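Local coordinates for pesticidal crystal protein Cry4Aa (Bacillus thuringiensis, PDB 2C9K) that kills mosquito larvae by binding to midgut epithelial cells and promoting their colloid-osmotic lysis, at residues N71-R76 against Q115-E120. Residues are numbered along the deposited sequence; the frame is centred on the assembly and turned at random.
Sequences NKILNR and QNVIPE
Ile73, in helix 64-74, faces Val117 of helix 103-123 with their CA atoms 6.8 Å apart, the nearest backbone approach of the two segments. The second helix is kinked at Pro119, whose ring nitrogen makes no bond to the preceding turn, whereas Glu120 N regains the helical pattern by bonding to Asn116 O. At the centre of the contact, CG2 of Ile73 meets CG2 of Val117 at 3.3 Å as the two side chains pass alongside one another, running opposite ways. Leu74 adds its CD1, 3.6 Å from the same Val117 methyl, and crosses the valine at about a right angle; its side chain also touches Trp47, Leu121 and Ser142. The pair belongs to the N-terminal domain of the delta-endotoxin, the helical bundle associated with pore formation in this family, and joins helix 64-74 to the C-terminal part of helix 103-123. Arg76, which is exposed, forms a salt bridge with Glu120. NH1 of Arg76 donates to Glu120 OE1 at 2.9 Å, in the guanidinium plane and on the syn side of the carboxylate, while weak bonds from NH1 and NH2 both converge on Glu120 OE2. The two planes are turned 48° apart. Glu120 CG lies anti to the backbone N (chi1 -162°), and the extended chain sends CG and CD toward the 71-76 segment. OE2 touches Ile73 CD1 at 3.3 Å as well as the guanidinium, and Ile73 CA lies over the rim of one guanidinium face, 4.1 Å above its plane.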
loop_
_atom_site.group_PDB
_atom_site.type_symbol
_atom_site.label_atom_id
_atom_site.label_comp_id
_atom_site.label_asym_id
_atom_site.label_seq_id
_atom_site.Cartn_x
_atom_site.Cartn_y
_atom_site.Cartn_z
ATOM N N ASN A 71 -1.704 25.481 4.949
ATOM C CA ASN A 71 -2.348 25.498 3.639
ATOM C C ASN A 71 -1.842 26.649 2.765
ATOM O O ASN A 71 -1.764 26.544 1.542
ATOM C CB ASN A 71 -3.861 25.604 3.819
ATOM C CG ASN A 71 -4.604 25.367 2.539
ATOM O OD1 ASN A 71 -4.445 24.322 1.916
ATOM N ND2 ASN A 71 -5.424 26.331 2.131
ATOM N N LYS A 72 -1.493 27.744 3.426
ATOM C CA LYS A 72 -0.995 28.950 2.785
ATOM C C LYS A 72 0.434 28.743 2.292
ATOM O O LYS A 72 0.814 29.233 1.232
ATOM C CB LYS A 72 -1.036 30.082 3.812
ATOM C CG LYS A 72 -0.727 31.478 3.313
ATOM C CD LYS A 72 -0.754 32.455 4.493
ATOM C CE LYS A 72 -2.072 32.351 5.289
ATOM N NZ LYS A 72 -2.117 33.206 6.515
ATOM N N ILE A 73 1.213 28.005 3.075
ATOM C CA ILE A 73 2.615 27.731 2.769
ATOM C C ILE A 73 2.842 26.722 1.648
ATOM O O ILE A 73 3.670 26.945 0.769
ATOM C CB ILE A 73 3.361 27.212 4.025
ATOM C CG1 ILE A 73 3.319 28.267 5.135
ATOM C CG2 ILE A 73 4.803 26.866 3.671
ATOM C CD1 ILE A 73 4.045 27.852 6.409
ATOM N N LEU A 74 2.125 25.605 1.692
ATOM C CA LEU A 74 2.274 24.565 0.683
ATOM C C LEU A 74 1.575 24.897 -0.628
ATOM O O LEU A 74 1.782 24.223 -1.636
ATOM C CB LEU A 74 1.763 23.231 1.237
ATOM C CG LEU A 74 2.782 22.263 1.855
ATOM C CD1 LEU A 74 4.077 22.965 2.209
ATOM C CD2 LEU A 74 2.173 21.630 3.082
ATOM N N ASN A 75 0.746 25.935 -0.615
ATOM C CA ASN A 75 0.039 26.354 -1.821
ATOM C C ASN A 75 0.925 27.270 -2.665
ATOM O O ASN A 75 0.468 27.880 -3.631
ATOM C CB ASN A 75 -1.272 27.056 -1.457
ATOM C CG ASN A 75 -2.478 26.130 -1.563
ATOM O OD1 ASN A 75 -2.343 24.908 -1.477
ATOM N ND2 ASN A 75 -3.666 26.710 -1.742
ATOM N N ARG A 76 2.200 27.353 -2.294
ATOM C CA ARG A 76 3.160 28.164 -3.025
ATOM C C ARG A 76 3.762 27.297 -4.111
ATOM O O ARG A 76 4.148 27.788 -5.170
ATOM C CB ARG A 76 4.284 28.639 -2.112
ATOM C CG ARG A 76 3.871 29.630 -1.049
ATOM C CD ARG A 76 5.033 29.857 -0.113
ATOM N NE ARG A 76 4.700 30.727 1.004
ATOM C CZ ARG A 76 5.433 30.813 2.107
ATOM N NH1 ARG A 76 6.533 30.075 2.225
ATOM N NH2 ARG A 76 5.076 31.634 3.087
ATOM N N GLN A 115 13.566 23.208 -0.426
ATOM C CA GLN A 115 14.528 23.121 0.670
ATOM C C GLN A 115 14.017 24.026 1.782
ATOM O O GLN A 115 14.341 23.834 2.952
ATOM C CB GLN A 115 15.908 23.625 0.253
ATOM C CG GLN A 115 16.578 22.867 -0.866
ATOM C CD GLN A 115 17.888 23.515 -1.277
ATOM O OE1 GLN A 115 17.931 24.702 -1.611
ATOM N NE2 GLN A 115 18.966 22.739 -1.253
ATOM N N ASN A 116 13.210 25.015 1.401
ATOM C CA ASN A 116 12.669 25.975 2.354
ATOM C C ASN A 116 11.224 25.745 2.813
ATOM O O ASN A 116 10.930 25.867 4.004
ATOM C CB ASN A 116 12.791 27.397 1.777
ATOM C CG ASN A 116 14.238 27.848 1.617
ATOM O OD1 ASN A 116 14.979 27.966 2.596
ATOM N ND2 ASN A 116 14.645 28.099 0.377
ATOM N N VAL A 117 10.325 25.417 1.885
ATOM C CA VAL A 117 8.916 25.224 2.235
ATOM C C VAL A 117 8.625 24.023 3.129
ATOM O O VAL A 117 7.691 24.056 3.938
ATOM C CB VAL A 117 8.018 25.118 0.972
ATOM C CG1 VAL A 117 8.105 23.726 0.363
ATOM C CG2 VAL A 117 6.586 25.451 1.337
ATOM N N ILE A 118 9.408 22.958 2.988
ATOM C CA ILE A 118 9.185 21.785 3.821
ATOM C C ILE A 118 9.664 22.035 5.253
ATOM O O ILE A 118 8.948 21.727 6.207
ATOM C CB ILE A 118 9.848 20.535 3.209
ATOM C CG1 ILE A 118 8.997 20.046 2.033
ATOM C CG2 ILE A 118 9.994 19.448 4.255
ATOM C CD1 ILE A 118 9.582 18.879 1.283
ATOM N N PRO A 119 10.874 22.596 5.430
ATOM C CA PRO A 119 11.291 22.832 6.814
ATOM C C PRO A 119 10.367 23.876 7.438
ATOM O O PRO A 119 10.037 23.807 8.622
ATOM C CB PRO A 119 12.722 23.328 6.661
ATOM C CG PRO A 119 13.194 22.591 5.450
ATOM C CD PRO A 119 12.014 22.748 4.512
ATOM N N GLU A 120 9.938 24.837 6.626
ATOM C CA GLU A 120 9.032 25.883 7.098
ATOM C C GLU A 120 7.807 25.185 7.686
ATOM O O GLU A 120 7.451 25.390 8.850
ATOM C CB GLU A 120 8.601 26.775 5.931
ATOM C CG GLU A 120 8.022 28.121 6.338
ATOM C CD GLU A 120 7.647 28.983 5.134
ATOM O OE1 GLU A 120 8.419 28.998 4.139
ATOM O OE2 GLU A 120 6.588 29.652 5.187
#